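PDB 4FD5: arylalkylamine N-Acetyltransferase 2 from Aedes aegypti, which probably transfers acyl groups from acyl-CoA to the amine of arylalkylamines such as dopamine and serotonin, as a member of the GNAT acetyltransferase family. Local coordinates for residues A[12-16]-A[17-21]. Numbering follows the deposited sequence.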
ATOM      1  N   GLU A  12      -1.976 -17.720   1.465  1.00 18.75           N
ATOM      2  CA  GLU A  12      -1.156 -18.022   2.634  1.00 19.04           C
ATOM      3  C   GLU A  12      -0.600 -16.743   3.238  1.00 19.02           C
ATOM      4  O   GLU A  12      -0.381 -15.767   2.535  1.00 17.44           O
ATOM      5  CB  GLU A  12       0.025 -18.913   2.244  1.00 22.80           C
ATOM      6  CG  GLU A  12      -0.339 -20.211   1.520  1.00 27.38           C
ATOM      7  CD  GLU A  12      -0.993 -21.228   2.438  1.00 32.94           C
ATOM      8  OE1 GLU A  12      -0.895 -21.069   3.675  1.00 32.53           O
ATOM      9  OE2 GLU A  12      -1.604 -22.189   1.921  1.00 36.62           O
ATOM     10  N   THR A  13      -0.347 -16.762   4.540  1.00 17.96           N
ATOM     11  CA  THR A  13       0.395 -15.665   5.163  1.00 18.32           C
ATOM     12  C   THR A  13       1.843 -15.760   4.678  1.00 18.00           C
ATOM     13  O   THR A  13       2.383 -16.859   4.577  1.00 20.20           O
ATOM     14  CB  THR A  13       0.320 -15.761   6.699  1.00 19.99           C
ATOM     15  OG1 THR A  13      -1.053 -15.721   7.117  1.00 22.67           O
ATOM     16  CG2 THR A  13       1.094 -14.612   7.351  1.00 21.10           C
ATOM     17  N   ILE A  14       2.480 -14.628   4.370  1.00 16.81           N
ATOM     18  CA  ILE A  14       3.815 -14.665   3.772  1.00 15.12           C
ATOM     19  C   ILE A  14       4.875 -14.852   4.834  1.00 17.40           C
ATOM     20  O   ILE A  14       5.023 -14.012   5.724  1.00 18.68           O
ATOM     21  CB  ILE A  14       4.137 -13.381   2.967  1.00 13.61           C
ATOM     22  CG1 ILE A  14       3.011 -13.124   1.955  1.00 14.14           C
ATOM     23  CG2 ILE A  14       5.479 -13.540   2.241  1.00 15.92           C
ATOM     24  CD1 ILE A  14       3.193 -11.882   1.102  1.00 14.81           C
ATOM     25  N   SER A  15       5.592 -15.967   4.735  1.00 16.99           N
ATOM     26  CA  SER A  15       6.663 -16.315   5.667  1.00 17.66           C
ATOM     27  C   SER A  15       8.003 -15.932   5.067  1.00 17.05           C
ATOM     28  O   SER A  15       8.095 -15.637   3.879  1.00 16.40           O
ATOM     29  CB  SER A  15       6.639 -17.821   5.952  1.00 20.92           C
ATOM     30  OG  SER A  15       7.077 -18.536   4.812  1.00 25.44           O
ATOM     31  N   SER A  16       9.052 -15.954   5.882  1.00 18.57           N
ATOM     32  CA  SER A  16      10.354 -15.444   5.438  1.00 16.49           C
ATOM     33  C   SER A  16      10.939 -16.173   4.220  1.00 17.48           C
ATOM     34  O   SER A  16      11.685 -15.572   3.443  1.00 16.64           O
ATOM     35  CB  SER A  16      11.370 -15.435   6.591  1.00 19.68           C
ATOM     36  OG  SER A  16      11.712 -16.754   7.006  1.00 19.36           O
ATOM     37  N   LYS A  17      10.612 -17.457   4.058  1.00 18.77           N
ATOM     38  CA  LYS A  17      11.138 -18.214   2.926  1.00 17.76           C
ATOM     39  C   LYS A  17      10.640 -17.661   1.593  1.00 16.93           C
ATOM     40  O   LYS A  17      11.210 -17.938   0.554  1.00 18.62           O
ATOM     41  CB  LYS A  17      10.797 -19.701   3.047  1.00 21.35           C
ATOM     42  CG  LYS A  17      11.509 -20.381   4.200  1.00 25.01           C
ATOM     43  CD  LYS A  17      11.531 -21.882   3.980  1.00 28.22           C
ATOM     44  CE  LYS A  17      12.279 -22.599   5.104  1.00 29.90           C
ATOM     45  NZ  LYS A  17      12.325 -24.070   4.883  1.00 32.14           N
ATOM     46  N   TYR A  18       9.570 -16.872   1.644  1.00 16.31           N
ATOM     47  CA  TYR A  18       8.994 -16.279   0.441  1.00 16.67           C
ATOM     48  C   TYR A  18       9.348 -14.810   0.255  1.00 15.51           C
ATOM     49  O   TYR A  18       9.008 -14.232  -0.787  1.00 15.70           O
ATOM     50  CB  TYR A  18       7.469 -16.418   0.434  1.00 15.73           C
ATOM     51  CG  TYR A  18       7.025 -17.836   0.232  1.00 17.46           C
ATOM     52  CD1 TYR A  18       6.751 -18.312  -1.037  1.00 18.50           C
ATOM     53  CD2 TYR A  18       6.901 -18.697   1.304  1.00 18.62           C
ATOM     54  CE1 TYR A  18       6.347 -19.624  -1.235  1.00 21.36           C
ATOM     55  CE2 TYR A  18       6.509 -20.021   1.114  1.00 20.86           C
ATOM     56  CZ  TYR A  18       6.227 -20.466  -0.161  1.00 24.39           C
ATOM     57  OH  TYR A  18       5.827 -21.770  -0.379  1.00 26.43           O
ATOM     58  N   TYR A  19      10.043 -14.208   1.228  1.00 14.99           N
ATOM     59  CA  TYR A  19      10.312 -12.783   1.098  1.00 14.92           C
ATOM     60  C   TYR A  19      11.008 -12.420  -0.224  1.00 16.25           C
ATOM     61  O   TYR A  19      10.601 -11.476  -0.903  1.00 15.51           O
ATOM     62  CB  TYR A  19      11.126 -12.235   2.274  1.00 14.45           C
ATOM     63  CG  TYR A  19      10.472 -12.219   3.641  1.00 14.36           C
ATOM     64  CD1 TYR A  19       9.117 -12.485   3.828  1.00 14.73           C
ATOM     65  CD2 TYR A  19      11.231 -11.918   4.765  1.00 15.89           C
ATOM     66  CE1 TYR A  19       8.547 -12.461   5.103  1.00 13.77           C
ATOM     67  CE2 TYR A  19      10.681 -11.886   6.004  1.00 15.02           C
ATOM     68  CZ  TYR A  19       9.346 -12.150   6.183  1.00 15.05           C
ATOM     69  OH  TYR A  19       8.842 -12.119   7.461  1.00 17.88           O
ATOM     70  N   ASP A  20      12.072 -13.141  -0.587  1.00 14.96           N
ATOM     71  CA  ASP A  20      12.774 -12.813  -1.822  1.00 16.09           C
ATOM     72  C   ASP A  20      11.821 -12.905  -3.006  1.00 15.44           C
ATOM     73  O   ASP A  20      11.794 -11.990  -3.840  1.00 19.41           O
ATOM     74  CB  ASP A  20      13.960 -13.750  -2.075  1.00 17.57           C
ATOM     75  CG  ASP A  20      15.179 -13.413  -1.231  1.00 20.40           C
ATOM     76  OD1 ASP A  20      15.173 -12.403  -0.515  1.00 19.73           O
ATOM     77  OD2 ASP A  20      16.175 -14.167  -1.304  1.00 22.45           O
ATOM     78  N   ASP A  21      11.037 -13.991  -3.052  1.00 16.35           N
ATOM     79  CA  ASP A  21      10.117 -14.231  -4.178  1.00 17.97           C
ATOM     80  C   ASP A  21       9.136 -13.066  -4.253  1.00 16.59           C
ATOM     81  O   ASP A  21       8.758 -12.621  -5.349  1.00 16.76           O
ATOM     82  CB  ASP A  21       9.295 -15.505  -3.977  1.00 18.78           C
ATOM     83  CG  ASP A  21      10.075 -16.790  -4.237  1.00 24.32           C
ATOM     84  OD1 ASP A  21      11.186 -16.731  -4.793  1.00 28.27           O
ATOM     85  OD2 ASP A  21       9.542 -17.876  -3.899  1.00 28.27           O
TER
HETATM   86  O   HOH W   1       6.599 -13.505   7.933  1.00 20.33           O
HETATM   87  O   HOH W   2      13.412 -15.012   1.322  1.00 18.92           O
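The ring of Tyr19 lies flat over the backbone of Ser16 in a tight turn that carries the chain from edge strand 10-13 into helix 19-29, the first strand-to-helix connection of this GNAT fold. Ser16 CA sits 3.3 Å from the centroid of the Tyr19 ring and only 5° off the ring normal, a CH-pi contact over the middle of one face. Two successive i to i+3 backbone bonds bend the chain enough for this: Tyr18 N donates to Ser15 O at 2.9 Å, and Tyr19 N to Ser16 O at 3.1 Å. With CG of Tyr19 anti to its carbonyl carbon (chi1 -66°), the ring folds back over the turn instead of following the helix onward. Its hydroxyl gives a hydrogen bond to a water, 2.7 Å from Tyr19 OH, that in turn donates to Ile14 O, so the ring is held over its face by Ser16 CA and at its hydroxyl end, through the water, by the carbonyl of Ile14. A second water, donating to Ser16 O and accepting from Asp20 N, extends the bonding into the first turn of the helix.

On the inner side, Ile14 CG2, anti to the backbone N, meets Tyr18 CB at 3.9 Å and also reaches Tyr19 CD1. Ser15 OG approaches the edge of the Tyr18 ring, in its plane, 3.5 Å from CD2. Ile14 and Tyr18 both pack on Met67 of the neighbouring strand 66-69, while Tyr19 reaches Leu57 and Leu60 of helix 50-60.

The chemistry is thus divided: a water meets the carbonyl of Ile14, an amide that of Ser15, and an amide and a water together that of Ser16, while aromatic and aliphatic surfaces join this surface turn to the sheet and helix 50-60.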